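Local structure of hydrolase (6IAH) at residues Arg103-Glu113 with Arg117-Glu128; Tyr18-Ala26 with Asp56-Ile64. The protein is a magnesium-binding phosphatase of the haloacid dehalogenase (HAD) superfamily with diverse substrate specificity, possibly acting on phosphoglycolate. All coordinates share one frame; numbering follows the deposited sequence. Where two conformers were deposited one is given.

Contact 1: residues Arg103-Glu113 with Arg117-Glu128; sequences RVFNTFYLGRE and RLFDFPGLWKKE
With chi1 at -79°, the ring of Phe-108 swings back beside its own backbone N and meets Phe-119 and Phe-121, the heart of an aromatic cluster between helix 100-110 and the loop that wraps its C-terminal end in this HAD-family protein. The CD1 side of Phe-108 points into the face of Phe-121 in a T-shaped pair (planes at 88°), while Phe-119 turns an edge toward the face of Phe-108. Thr-107 splits its two branches: CG2 sits over the centre of the Phe-119 ring, and OG1 accepts from Leu-118 N at 3.0 Å while donating to Arg-103 O one turn back.

Beyond the cluster the loop pairs with carbonyls of the last helical turn. Leu-124 N bonds to Phe-108 O at 2.9 Å and Trp-125 N to Tyr-109 O at 2.9 Å. Two glycines make room here: a CB on Gly-111 would strike Gly-123 N and Phe-121 O, and one on Gly-123 would strike Leu-110 O. On the outside, Arg-112 grips Asp-120 side-on in a salt bridge, NE and NH2 each taking the syn lone pair of one oxygen.

Toward the magnesium site, Trp-125 CB sits over one face of the Tyr-109 ring, near its rim, as a CH-pi contact. Glu-128, also held by Ser-17 and Arg-152, accepts a hydrogen bond from the tyrosine: Tyr-109 OH lies 2.6 Å from Glu-128 OE2, 26° out of the carboxylate plane.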
loop_
_atom_site.group_PDB
_atom_site.type_symbol
_atom_site.label_atom_id
_atom_site.label_comp_id
_atom_site.label_asym_id
_atom_site.label_seq_id
_atom_site.Cartn_x
_atom_site.Cartn_y
_atom_site.Cartn_z
ATOM N N ARG A 103 -1.057 -1.771 17.745
ATOM C CA ARG A 103 -2.325 -2.193 18.228
ATOM C C ARG A 103 -3.369 -1.117 17.921
ATOM O O ARG A 103 -4.493 -1.434 17.461
ATOM C CB ARG A 103 -2.272 -2.507 19.735
ATOM C CG ARG A 103 -3.450 -3.313 20.166
ATOM C CD ARG A 103 -3.693 -3.362 21.654
ATOM N NE ARG A 103 -4.869 -4.195 21.928
ATOM C CZ ARG A 103 -5.172 -4.745 23.100
ATOM N NH1 ARG A 103 -4.407 -4.532 24.168
ATOM N NH2 ARG A 103 -6.253 -5.528 23.210
ATOM N N VAL A 104 -3.005 0.134 18.140
ATOM C CA VAL A 104 -3.971 1.245 17.884
ATOM C C VAL A 104 -4.199 1.411 16.349
ATOM O O VAL A 104 -5.333 1.511 15.889
ATOM C CB VAL A 104 -3.472 2.551 18.480
ATOM C CG1 VAL A 104 -4.280 3.749 17.946
ATOM C CG2 VAL A 104 -3.498 2.500 20.006
ATOM N N PHE A 105 -3.128 1.361 15.562
ATOM C CA PHE A 105 -3.272 1.486 14.116
ATOM C C PHE A 105 -4.216 0.399 13.579
ATOM O O PHE A 105 -5.115 0.662 12.773
ATOM C CB PHE A 105 -1.905 1.439 13.424
ATOM C CG PHE A 105 -1.932 1.810 11.963
ATOM C CD1 PHE A 105 -2.476 0.946 11.017
ATOM C CD2 PHE A 105 -1.434 3.020 11.528
ATOM C CE1 PHE A 105 -2.500 1.299 9.674
ATOM C CE2 PHE A 105 -1.420 3.354 10.192
ATOM C CZ PHE A 105 -1.954 2.494 9.262
ATOM N N ASN A 106 -3.961 -0.854 13.960
ATOM C CA ASN A 106 -4.742 -1.929 13.452
ATOM C C ASN A 106 -6.230 -1.847 13.909
ATOM O O ASN A 106 -7.150 -2.219 13.154
ATOM C CB ASN A 106 -4.131 -3.294 13.841
ATOM C CG ASN A 106 -2.929 -3.681 12.990
ATOM O OD1 ASN A 106 -2.725 -3.200 11.890
ATOM N ND2 ASN A 106 -2.128 -4.585 13.513
ATOM N N THR A 107 -6.469 -1.400 15.123
ATOM C CA THR A 107 -7.817 -1.118 15.600
ATOM C C THR A 107 -8.549 -0.142 14.633
ATOM O O THR A 107 -9.679 -0.415 14.236
ATOM C CB THR A 107 -7.774 -0.588 17.056
ATOM O OG1 THR A 107 -7.182 -1.602 17.899
ATOM C CG2 THR A 107 -9.173 -0.260 17.567
ATOM N N PHE A 108 -7.872 0.928 14.222
ATOM C CA PHE A 108 -8.466 1.955 13.344
ATOM C C PHE A 108 -8.616 1.421 11.887
ATOM O O PHE A 108 -9.643 1.649 11.253
ATOM C CB PHE A 108 -7.637 3.240 13.320
ATOM C CG PHE A 108 -7.831 4.119 14.505
ATOM C CD1 PHE A 108 -9.107 4.541 14.885
ATOM C CD2 PHE A 108 -6.735 4.593 15.240
ATOM C CE1 PHE A 108 -9.267 5.380 15.995
ATOM C CE2 PHE A 108 -6.900 5.413 16.338
ATOM C CZ PHE A 108 -8.153 5.830 16.700
ATOM N N TYR A 109 -7.618 0.677 11.391
ATOM C CA TYR A 109 -7.618 0.274 9.981
ATOM C C TYR A 109 -8.513 -0.968 9.793
ATOM O O TYR A 109 -9.353 -0.979 8.886
ATOM C CB TYR A 109 -6.180 0.032 9.428
ATOM C CG TYR A 109 -6.221 -0.393 7.969
ATOM C CD1 TYR A 109 -6.523 0.520 6.967
ATOM C CD2 TYR A 109 -6.038 -1.741 7.613
ATOM C CE1 TYR A 109 -6.616 0.144 5.627
ATOM C CE2 TYR A 109 -6.116 -2.135 6.289
ATOM C CZ TYR A 109 -6.394 -1.218 5.308
ATOM O OH TYR A 109 -6.502 -1.673 4.024
ATOM N N LEU A 110 -8.305 -2.003 10.638
ATOM C CA LEU A 110 -9.021 -3.234 10.561
ATOM C C LEU A 110 -10.356 -3.278 11.337
ATOM O O LEU A 110 -11.239 -4.018 10.938
ATOM C CB LEU A 110 -8.145 -4.410 11.008
ATOM C CG LEU A 110 -6.890 -4.675 10.181
ATOM C CD1 LEU A 110 -6.177 -5.856 10.813
ATOM C CD2 LEU A 110 -7.235 -5.020 8.737
ATOM N N GLY A 111 -10.485 -2.531 12.434
ATOM C CA GLY A 111 -11.714 -2.521 13.211
ATOM C C GLY A 111 -12.042 -3.893 13.711
ATOM O O GLY A 111 -11.150 -4.601 14.197
ATOM N N ARG A 112 -13.265 -4.348 13.418
ATOM C CA ARG A 112 -13.710 -5.642 13.913
ATOM C C ARG A 112 -13.000 -6.818 13.274
ATOM O O ARG A 112 -13.077 -7.935 13.831
ATOM C CB ARG A 112 -15.212 -5.820 13.795
ATOM C CG ARG A 112 -15.977 -4.775 14.590
ATOM C CD ARG A 112 -17.443 -4.944 14.305
ATOM N NE ARG A 112 -18.263 -4.229 15.271
ATOM C CZ ARG A 112 -19.578 -4.106 15.193
ATOM N NH1 ARG A 112 -20.211 -4.605 14.168
ATOM N NH2 ARG A 112 -20.237 -3.449 16.120
ATOM N N GLU A 113 -12.312 -6.591 12.147
ATOM C CA GLU A 113 -11.493 -7.644 11.523
ATOM C C GLU A 113 -10.246 -7.961 12.342
ATOM O O GLU A 113 -9.555 -8.959 12.063
ATOM C CB GLU A 113 -11.072 -7.272 10.100
ATOM C CG GLU A 113 -12.205 -7.104 9.066
ATOM C CD GLU A 113 -12.999 -8.362 8.777
ATOM O OE1 GLU A 113 -12.399 -9.500 8.703
ATOM O OE2 GLU A 113 -14.229 -8.231 8.602
ATOM N N ARG A 117 -8.351 -6.014 18.824
ATOM C CA ARG A 117 -8.792 -4.606 18.854
ATOM C C ARG A 117 -8.750 -4.022 20.251
ATOM O O ARG A 117 -9.056 -4.731 21.203
ATOM C CB ARG A 117 -10.215 -4.451 18.327
ATOM C CG ARG A 117 -11.362 -4.950 19.216
ATOM C CD ARG A 117 -12.692 -4.698 18.521
ATOM N NE ARG A 117 -13.912 -4.837 19.320
ATOM C CZ ARG A 117 -14.923 -5.606 18.935
ATOM N NH1 ARG A 117 -14.810 -6.267 17.807
ATOM N NH2 ARG A 117 -16.010 -5.705 19.650
ATOM N N LEU A 118 -8.410 -2.737 20.364
ATOM C CA LEU A 118 -8.331 -2.099 21.654
ATOM C C LEU A 118 -9.701 -1.547 22.044
ATOM O O LEU A 118 -10.015 -1.464 23.235
ATOM C CB LEU A 118 -7.236 -1.040 21.606
ATOM C CG LEU A 118 -6.843 -0.345 22.905
ATOM C CD1 LEU A 118 -6.037 -1.250 23.836
ATOM C CD2 LEU A 118 -6.089 0.937 22.573
ATOM N N PHE A 119 -10.515 -1.204 21.049
ATOM C CA PHE A 119 -11.881 -0.804 21.220
ATOM C C PHE A 119 -12.633 -1.133 19.925
ATOM O O PHE A 119 -12.012 -1.425 18.879
ATOM C CB PHE A 119 -11.941 0.710 21.488
ATOM C CG PHE A 119 -11.004 1.522 20.644
ATOM C CD1 PHE A 119 -9.720 1.821 21.075
ATOM C CD2 PHE A 119 -11.423 2.042 19.405
ATOM C CE1 PHE A 119 -8.861 2.591 20.280
ATOM C CE2 PHE A 119 -10.573 2.815 18.606
ATOM C CZ PHE A 119 -9.275 3.086 19.037
ATOM N N ASP A 120 -13.947 -1.071 19.981
ATOM C CA ASP A 120 -14.800 -1.325 18.832
ATOM C C ASP A 120 -14.719 -0.088 17.924
ATOM O O ASP A 120 -14.861 1.043 18.362
ATOM C CB ASP A 120 -16.260 -1.616 19.298
ATOM C CG ASP A 120 -17.177 -2.182 18.161
ATOM O OD1 ASP A 120 -16.700 -2.540 17.081
ATOM O OD2 ASP A 120 -18.407 -2.303 18.345
ATOM N N PHE A 121 -14.438 -0.319 16.647
ATOM C CA PHE A 121 -14.258 0.733 15.693
ATOM C C PHE A 121 -14.573 0.153 14.323
ATOM O O PHE A 121 -14.233 -1.061 14.036
ATOM C CB PHE A 121 -12.836 1.311 15.700
ATOM C CG PHE A 121 -12.701 2.583 14.917
ATOM C CD1 PHE A 121 -13.031 3.798 15.481
ATOM C CD2 PHE A 121 -12.278 2.569 13.587
ATOM C CE1 PHE A 121 -12.947 4.989 14.736
ATOM C CE2 PHE A 121 -12.125 3.741 12.864
ATOM C CZ PHE A 121 -12.495 4.958 13.433
ATOM N N PRO A 122 -15.272 0.948 13.512
ATOM C CA PRO A 122 -15.599 0.491 12.138
ATOM C C PRO A 122 -14.346 0.668 11.255
ATOM O O PRO A 122 -13.939 1.784 10.961
ATOM C CB PRO A 122 -16.753 1.423 11.692
ATOM C CG PRO A 122 -16.897 2.459 12.721
ATOM C CD PRO A 122 -15.786 2.335 13.745
ATOM N N GLY A 123 -13.694 -0.437 10.931
ATOM C CA GLY A 123 -12.467 -0.383 10.192
ATOM C C GLY A 123 -12.441 0.572 9.006
ATOM O O GLY A 123 -13.316 0.504 8.134
ATOM N N LEU A 124 -11.392 1.378 8.928
ATOM C CA LEU A 124 -11.148 2.277 7.773
ATOM C C LEU A 124 -10.906 1.539 6.476
ATOM O O LEU A 124 -11.134 2.124 5.436
ATOM C CB LEU A 124 -10.013 3.252 8.027
ATOM C CG LEU A 124 -10.284 4.331 9.082
ATOM C CD1 LEU A 124 -8.968 4.995 9.469
ATOM C CD2 LEU A 124 -11.353 5.323 8.626
ATOM N N TRP A 125 -10.551 0.241 6.518
ATOM C CA TRP A 125 -10.426 -0.505 5.279
ATOM C C TRP A 125 -11.745 -0.501 4.436
ATOM O O TRP A 125 -11.697 -0.602 3.213
ATOM C CB TRP A 125 -9.926 -1.950 5.525
ATOM C CG TRP A 125 -10.979 -2.850 6.080
ATOM C CD1 TRP A 125 -11.321 -3.014 7.414
ATOM C CD2 TRP A 125 -11.779 -3.810 5.355
ATOM N NE1 TRP A 125 -12.326 -3.937 7.534
ATOM C CE2 TRP A 125 -12.627 -4.449 6.301
ATOM C CE3 TRP A 125 -11.912 -4.135 4.010
ATOM C CZ2 TRP A 125 -13.556 -5.440 5.930
ATOM C CZ3 TRP A 125 -12.854 -5.081 3.640
ATOM C CH2 TRP A 125 -13.655 -5.731 4.591
ATOM N N LYS A 126 -12.888 -0.335 5.094
ATOM C CA LYS A 126 -14.159 -0.402 4.413
ATOM C C LYS A 126 -14.479 0.897 3.657
ATOM O O LYS A 126 -15.446 0.919 2.919
ATOM C CB LYS A 126 -15.263 -0.856 5.404
ATOM C CG LYS A 126 -14.884 -2.182 6.090
ATOM C CD LYS A 126 -15.952 -2.776 7.002
ATOM C CE LYS A 126 -16.799 -1.725 7.740
ATOM N NZ LYS A 126 -16.105 -0.896 8.782
ATOM N N LYS A 127 -13.665 1.950 3.805
ATOM C CA LYS A 127 -13.791 3.143 2.947
ATOM C C LYS A 127 -13.083 2.981 1.592
ATOM O O LYS A 127 -13.221 3.839 0.751
ATOM C CB LYS A 127 -13.256 4.365 3.644
ATOM C CG LYS A 127 -14.077 4.761 4.887
ATOM C CD LYS A 127 -13.693 6.185 5.252
ATOM C CE LYS A 127 -14.160 6.606 6.633
ATOM N NZ LYS A 127 -15.621 6.411 6.748
ATOM N N GLU A 128 -12.305 1.890 1.407
ATOM C CA GLU A 128 -11.650 1.575 0.127
ATOM C C GLU A 128 -12.755 1.126 -0.875
ATOM O O GLU A 128 -13.803 0.519 -0.466
ATOM C CB GLU A 128 -10.597 0.475 0.332
ATOM C CG GLU A 128 -9.468 0.910 1.266
ATOM C CD GLU A 128 -8.451 -0.160 1.603
ATOM O OE1 GLU A 128 -8.552 -1.223 0.978
ATOM O OE2 GLU A 128 -7.542 0.072 2.479
HETATM O O HOH W 1 -8.324 -3.389 2.586
HETATM O O HOH W 2 -14.409 -3.550 10.239
HETATM O O HOH W 3 -14.811 -3.339 11.467
#

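Contact 2: residues Tyr18-Ala26 with Asp56-Ile64; sequences YDEATKLTA and DFKVSEALI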
loop_
_atom_site.group_PDB
_atom_site.type_symbol
_atom_site.label_atom_id
_atom_site.label_comp_id
_atom_site.label_asym_id
_atom_site.label_seq_id
_atom_site.Cartn_x
_atom_site.Cartn_y
_atom_site.Cartn_z
ATOM N N TYR A 18 -5.394 4.352 4.464
ATOM C CA TYR A 18 -4.155 4.286 5.237
ATOM C C TYR A 18 -3.745 5.640 5.787
ATOM O O TYR A 18 -3.228 5.723 6.902
ATOM C CB TYR A 18 -3.014 3.779 4.392
ATOM C CG TYR A 18 -3.235 2.441 3.670
ATOM C CD1 TYR A 18 -3.339 1.250 4.348
ATOM C CD2 TYR A 18 -3.148 2.401 2.284
ATOM C CE1 TYR A 18 -3.455 0.033 3.653
ATOM C CE2 TYR A 18 -3.264 1.214 1.589
ATOM C CZ TYR A 18 -3.398 0.037 2.250
ATOM O OH TYR A 18 -3.437 -1.111 1.456
ATOM N N ASP A 19 -3.905 6.681 4.985
ATOM C CA ASP A 19 -3.572 8.012 5.444
ATOM C C ASP A 19 -4.408 8.427 6.646
ATOM O O ASP A 19 -3.877 9.007 7.561
ATOM C CB ASP A 19 -3.767 9.039 4.331
ATOM C CG ASP A 19 -2.711 8.961 3.222
ATOM O OD1 ASP A 19 -1.772 8.143 3.278
ATOM O OD2 ASP A 19 -2.818 9.785 2.306
ATOM N N GLU A 20 -5.709 8.152 6.641
ATOM C CA GLU A 20 -6.565 8.494 7.779
ATOM C C GLU A 20 -6.273 7.571 8.976
ATOM O O GLU A 20 -6.373 7.996 10.106
ATOM C CB GLU A 20 -8.047 8.453 7.390
ATOM C CG GLU A 20 -9.038 8.870 8.478
ATOM C CD GLU A 20 -9.183 10.375 8.639
ATOM O OE1 GLU A 20 -8.569 11.136 7.866
ATOM O OE2 GLU A 20 -9.902 10.793 9.562
ATOM N N ALA A 21 -5.881 6.321 8.747
ATOM C CA ALA A 21 -5.482 5.497 9.860
ATOM C C ALA A 21 -4.209 6.015 10.550
ATOM O O ALA A 21 -4.111 5.969 11.791
ATOM C CB ALA A 21 -5.300 4.044 9.376
ATOM N N THR A 22 -3.270 6.546 9.758
ATOM C CA THR A 22 -2.054 7.130 10.266
ATOM C C THR A 22 -2.411 8.382 11.099
ATOM O O THR A 22 -1.993 8.555 12.254
ATOM C CB THR A 22 -1.085 7.418 9.117
ATOM O OG1 THR A 22 -0.748 6.163 8.439
ATOM C CG2 THR A 22 0.203 8.098 9.598
ATOM N N LYS A 23 -3.246 9.223 10.514
ATOM C CA LYS A 23 -3.711 10.414 11.215
ATOM C C LYS A 23 -4.418 10.101 12.537
ATOM O O LYS A 23 -4.021 10.591 13.559
ATOM C CB LYS A 23 -4.648 11.178 10.300
ATOM C CG LYS A 23 -5.287 12.406 10.933
ATOM C CD LYS A 23 -6.551 12.776 10.150
ATOM C CE LYS A 23 -6.852 14.245 10.249
ATOM N NZ LYS A 23 -7.444 14.672 11.509
ATOM N N LEU A 24 -5.411 9.242 12.533
ATOM C CA LEU A 24 -6.103 8.905 13.747
ATOM C C LEU A 24 -5.230 8.225 14.806
ATOM O O LEU A 24 -5.365 8.466 16.014
ATOM C CB LEU A 24 -7.332 8.027 13.458
ATOM C CG LEU A 24 -8.399 8.638 12.562
ATOM C CD1 LEU A 24 -9.495 7.594 12.412
ATOM C CD2 LEU A 24 -8.935 9.960 13.144
ATOM N N THR A 25 -4.358 7.337 14.379
ATOM C CA THR A 25 -3.413 6.741 15.334
ATOM C C THR A 25 -2.504 7.779 16.018
ATOM O O THR A 25 -2.347 7.755 17.224
ATOM C CB THR A 25 -2.519 5.747 14.590
ATOM O OG1 THR A 25 -3.386 4.779 14.020
ATOM C CG2 THR A 25 -1.485 5.190 15.481
ATOM N N ALA A 26 -1.928 8.682 15.249
ATOM C CA ALA A 26 -1.063 9.693 15.794
ATOM C C ALA A 26 -1.896 10.551 16.723
ATOM O O ALA A 26 -1.440 10.877 17.822
ATOM C CB ALA A 26 -0.410 10.534 14.720
ATOM N N ASP A 56 3.506 2.005 8.134
ATOM C CA ASP A 56 2.766 3.201 8.644
ATOM C C ASP A 56 2.692 3.264 10.192
ATOM O O ASP A 56 2.314 4.287 10.723
ATOM C CB ASP A 56 1.392 3.266 8.019
ATOM C CG ASP A 56 1.418 3.723 6.573
ATOM O OD1 ASP A 56 2.377 4.403 6.131
ATOM O OD2 ASP A 56 0.453 3.414 5.857
ATOM N N PHE A 57 2.992 2.174 10.909
ATOM C CA PHE A 57 3.184 2.228 12.375
ATOM C C PHE A 57 4.392 3.140 12.710
ATOM O O PHE A 57 4.368 3.953 13.626
ATOM C CB PHE A 57 3.477 0.839 13.015
ATOM C CG PHE A 57 2.585 -0.288 12.543
ATOM C CD1 PHE A 57 1.212 -0.113 12.438
ATOM C CD2 PHE A 57 3.118 -1.548 12.285
ATOM C CE1 PHE A 57 0.371 -1.152 12.022
ATOM C CE2 PHE A 57 2.290 -2.597 11.894
ATOM C CZ PHE A 57 0.917 -2.406 11.764
ATOM N N LYS A 58 5.426 3.035 11.889
ATOM C CA LYS A 58 6.634 3.843 12.031
ATOM C C LYS A 58 6.378 5.262 11.587
ATOM O O LYS A 58 6.873 6.169 12.203
ATOM C CB LYS A 58 7.810 3.253 11.243
ATOM C CG LYS A 58 8.210 1.836 11.637
ATOM C CD LYS A 58 8.599 1.845 13.083
ATOM C CE LYS A 58 8.842 0.457 13.664
ATOM N NZ LYS A 58 9.672 -0.396 12.780
ATOM N N VAL A 59 5.600 5.432 10.542
ATOM C CA VAL A 59 5.251 6.783 10.102
ATOM C C VAL A 59 4.434 7.430 11.215
ATOM O O VAL A 59 4.689 8.576 11.523
ATOM C CB VAL A 59 4.455 6.836 8.777
ATOM C CG1 VAL A 59 4.111 8.307 8.380
ATOM C CG2 VAL A 59 5.259 6.243 7.622
ATOM N N SER A 60 3.484 6.691 11.813
ATOM C CA SER A 60 2.645 7.228 12.898
ATOM C C SER A 60 3.550 7.668 14.051
ATOM O O SER A 60 3.418 8.786 14.585
ATOM C CB SER A 60 1.610 6.196 13.369
ATOM O OG SER A 60 0.710 5.799 12.340
ATOM N N GLU A 61 4.496 6.816 14.430
ATOM C CA GLU A 61 5.435 7.147 15.489
ATOM C C GLU A 61 6.225 8.435 15.305
ATOM O O GLU A 61 6.323 9.246 16.235
ATOM C CB GLU A 61 6.426 5.962 15.745
ATOM C CG GLU A 61 7.361 6.225 16.899
ATOM C CD GLU A 61 8.356 5.009 17.077
ATOM O OE1 GLU A 61 8.141 4.008 16.424
ATOM O OE2 GLU A 61 9.313 5.104 17.846
ATOM N N ALA A 62 6.738 8.614 14.093
ATOM C CA ALA A 62 7.438 9.795 13.696
ATOM C C ALA A 62 6.517 11.017 13.874
ATOM O O ALA A 62 6.925 11.975 14.442
ATOM C CB ALA A 62 7.885 9.688 12.248
ATOM N N LEU A 63 5.295 10.914 13.405
ATOM C CA LEU A 63 4.371 12.076 13.466
ATOM C C LEU A 63 3.963 12.476 14.842
ATOM O O LEU A 63 3.710 13.677 15.117
ATOM C CB LEU A 63 3.139 11.804 12.604
ATOM C CG LEU A 63 3.424 11.850 11.105
ATOM C CD1 LEU A 63 2.285 11.223 10.384
ATOM C CD2 LEU A 63 3.690 13.274 10.592
ATOM N N ILE A 64 3.869 11.491 15.709
ATOM C CA ILE A 64 3.560 11.697 17.135
ATOM C C ILE A 64 4.648 12.517 17.808
ATOM O O ILE A 64 4.391 13.606 18.397
ATOM C CB ILE A 64 3.352 10.374 17.902
ATOM C CG1 ILE A 64 2.104 9.690 17.423
ATOM C CG2 ILE A 64 3.235 10.632 19.419
ATOM C CD1 ILE A 64 2.055 8.215 17.799
#
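Thr-22 on helix 17-32 pushes its side chain into helix 56-68 as a knob into a hole formed by Asp-56, Val-59, Ser-60 and Leu-63. Both helices belong to the helical part of this HAD phosphatase, apart from the central parallel sheet; their short segments cross at -44° with axes 8.9 Å apart.

The van der Waals packing follows the knob. A chi1 of -61° sets Thr-22 OG1 beside the backbone N and turns CG2 anti to that N, into the hole, where CG2 lies 3.6 Å from Ser-60 OG and 3.8 Å from Leu-63 CD1, with Val-59 CG1 slightly farther off. One turn on, the methyl of Thr-25 rests against Ser-60 CB. At the far end the small Ala-26 lets the helices come close, and Ile-64 CG1 lies alongside the Ala-26 CA at 3.6 Å.

The hydroxyls are used within their own helices. Thr-22 OG1 donates to Tyr-18 O, Thr-25 OG1 to Ala-21 O and Ser-60 OG to Asp-56 O, each sharing its carbonyl with the backbone N-H of the same residue. These bonds fix the rotation of all three side chains and keep their polar atoms satisfied in a buried interface. Replacing Thr-22 by an alanine is likely to leave a gap among Asp-56, Val-59, Ser-60 and Leu-63 and to take from Tyr-18 O its second donor.

The charged groups lie at the N-terminal end. Asp-56 OD1 forms a salt bridge with Arg-48 of helix 41-50, which also pairs with Asp-19. The Tyr-18 OH is hydrogen-bonded to the magnesium ligand Asp-8, while at the root of that side chain Tyr-18 CB comes within 3.8 Å of Asp-56 OD2.

From the N terminus the chain runs through strand 2-5 and the magnesium-binding Asp-6 and Asp-8 into helix 17-32. Contact 2 closes first, when helix 56-68 returns to that helix after a loop that includes helix 41-50. Contact 1 opens only later and is a tight local closure, with three residues between its segments, so the two are in series and neither nest nor cross. They meet at helix 17-32: Phe-105 packs on Thr-22 and Thr-25, Phe-108 reaches Leu-24 O, and Leu-124 lies against Ala-21. Phe-105 also touches Asp-56 and Ser-60 and meets Phe-57 edge-to-face, so helices 17-32, 56-68 and 100-110 all pack against one another.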